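Local coordinates for protein alkaline phosphatase (Antarctic bacterium, PDB 2W5V) that probably hydrolyses phosphate monoesters at alkaline pH through a phosphoserine intermediate, using two zinc ions and a magnesium ion, at residues 193-197 and 198-202. The protein carries 1 engineered substitution. Residues are numbered along the deposited sequence; the frame is centred on the assembly and turned at random.
Unlike the reference sequence in segment 198-202: A198 (reference Gly).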
loop_
_atom_site.group_PDB
_atom_site.type_symbol
_atom_site.label_atom_id
_atom_site.label_comp_id
_atom_site.label_asym_id
_atom_site.label_seq_id
_atom_site.Cartn_x
_atom_site.Cartn_y
_atom_site.Cartn_z
ATOM N N THR B 193 -19.990 3.682 35.143
ATOM C CA THR B 193 -20.569 2.384 35.434
ATOM C C THR B 193 -19.618 1.358 34.837
ATOM O O THR B 193 -19.254 1.460 33.670
ATOM C CB THR B 193 -21.971 2.233 34.821
ATOM O OG1 THR B 193 -22.866 3.169 35.445
ATOM C CG2 THR B 193 -22.498 0.822 35.036
ATOM N N ILE B 194 -19.194 0.384 35.638
ATOM C CA ILE B 194 -18.201 -0.584 35.179
ATOM C C ILE B 194 -18.758 -2.003 35.168
ATOM O O ILE B 194 -19.330 -2.456 36.149
ATOM C CB ILE B 194 -16.943 -0.568 36.073
ATOM C CG1 ILE B 194 -16.295 0.817 36.077
ATOM C CG2 ILE B 194 -15.952 -1.645 35.635
ATOM C CD1 ILE B 194 -15.779 1.260 34.729
ATOM N N ASN B 195 -18.574 -2.699 34.055
ATOM C CA ASN B 195 -18.935 -4.103 33.957
ATOM C C ASN B 195 -17.673 -4.914 33.702
ATOM O O ASN B 195 -16.894 -4.600 32.796
ATOM C CB ASN B 195 -19.966 -4.306 32.840
ATOM C CG ASN B 195 -20.439 -5.743 32.725
ATOM O OD1 ASN B 195 -19.644 -6.680 32.785
ATOM N ND2 ASN B 195 -21.746 -5.924 32.541
ATOM N N THR B 196 -17.456 -5.945 34.509
ATOM C CA THR B 196 -16.278 -6.780 34.341
ATOM C C THR B 196 -16.667 -8.211 34.030
ATOM O O THR B 196 -15.838 -9.112 34.125
ATOM C CB THR B 196 -15.392 -6.778 35.595
ATOM O OG1 THR B 196 -16.099 -7.398 36.682
ATOM C CG2 THR B 196 -15.021 -5.363 35.978
ATOM N N THR B 197 -17.928 -8.413 33.658
ATOM C CA THR B 197 -18.448 -9.747 33.390
ATOM C C THR B 197 -18.531 -10.046 31.897
ATOM O O THR B 197 -17.911 -10.991 31.412
ATOM C CB THR B 197 -19.836 -9.932 34.009
ATOM O OG1 THR B 197 -19.759 -9.711 35.422
ATOM C CG2 THR B 197 -20.343 -11.333 33.749
ATOM N N ALA B 198 -19.302 -9.246 31.170
ATOM C CA ALA B 198 -19.459 -9.444 29.730
ATOM C C ALA B 198 -19.993 -8.180 29.066
ATOM O O ALA B 198 -20.528 -7.298 29.742
ATOM C CB ALA B 198 -20.393 -10.621 29.455
ATOM N N LEU B 199 -19.840 -8.082 27.748
ATOM C CA LEU B 199 -20.497 -7.012 27.011
ATOM C C LEU B 199 -21.989 -7.260 27.091
ATOM O O LEU B 199 -22.435 -8.399 27.024
ATOM C CB LEU B 199 -20.089 -7.005 25.539
ATOM C CG LEU B 199 -18.842 -6.280 25.067
ATOM C CD1 LEU B 199 -18.779 -6.390 23.539
ATOM C CD2 LEU B 199 -18.819 -4.829 25.516
ATOM N N THR B 200 -22.756 -6.191 27.239
ATOM C CA THR B 200 -24.204 -6.291 27.301
ATOM C C THR B 200 -24.784 -5.637 26.055
ATOM O O THR B 200 -24.041 -5.252 25.147
ATOM C CB THR B 200 -24.734 -5.565 28.537
ATOM O OG1 THR B 200 -24.315 -4.197 28.488
ATOM C CG2 THR B 200 -24.172 -6.199 29.798
ATOM N N ASP B 201 -26.106 -5.509 26.005
ATOM C CA ASP B 201 -26.749 -4.795 24.904
ATOM C C ASP B 201 -26.955 -3.329 25.276
ATOM O O ASP B 201 -26.719 -2.931 26.422
ATOM C CB ASP B 201 -28.084 -5.443 24.530
ATOM C CG ASP B 201 -29.184 -5.130 25.529
ATOM O OD1 ASP B 201 -28.864 -4.895 26.716
ATOM O OD2 ASP B 201 -30.370 -5.122 25.125
ATOM N N PHE B 202 -27.409 -2.529 24.317
ATOM C CA PHE B 202 -27.574 -1.100 24.553
ATOM C C PHE B 202 -28.540 -0.781 25.695
ATOM O O PHE B 202 -28.222 0.020 26.575
ATOM C CB PHE B 202 -27.998 -0.371 23.278
ATOM C CG PHE B 202 -28.233 1.099 23.477
ATOM C CD1 PHE B 202 -27.217 1.921 23.942
ATOM C CD2 PHE B 202 -29.471 1.658 23.209
ATOM C CE1 PHE B 202 -27.430 3.272 24.130
ATOM C CE2 PHE B 202 -29.691 3.011 23.396
ATOM C CZ PHE B 202 -28.670 3.818 23.857
#
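The carbonyl O of A198 lies over one face of the N195 side-chain amide, 3.4 Å from N195 CG and displaced toward the side between OD1 and ND2. It therefore stands almost equally far from both ends of the amide, and its 3.3 Å separation from N195 ND2 is a contact without hydrogen-bond geometry. On that same side, at the nitrogen end, the T200 methyl meets the amide from the opposite direction, T200 CG2 resting 3.7 Å from N195 ND2. At the oxygen end, two successive backbone N-H groups converge on OD1. T197 N donates to N195 OD1 over 2.6 Å, nearly in line with the C=O (163°), and this bond closes an Asx turn. A198 N reaches N195 OD1 at 3.1 Å, tilted 30° out of the amide plane toward the face that A198 O covers. The two donors together fix the rotation of the amide and tie down the start of the loop. With chi1 at -177° the N195 side chain extends away from its own N, and OD1 comes within range of the N-H groups of T197 and A198. A198 stands where the reference sequence has glycine. Beyond it, D201 is the N-cap of helix 202-205, and its OD1 also bonds S204 OG.

The turn follows the end of strand 192-195, an outermost strand of the large sheet within this chain, bonded through its backbone to strand 210-214. I194 packs on helix 183-188, while L199, turned away from N195, settles against F213 and helix 230-242, far from the metal sites.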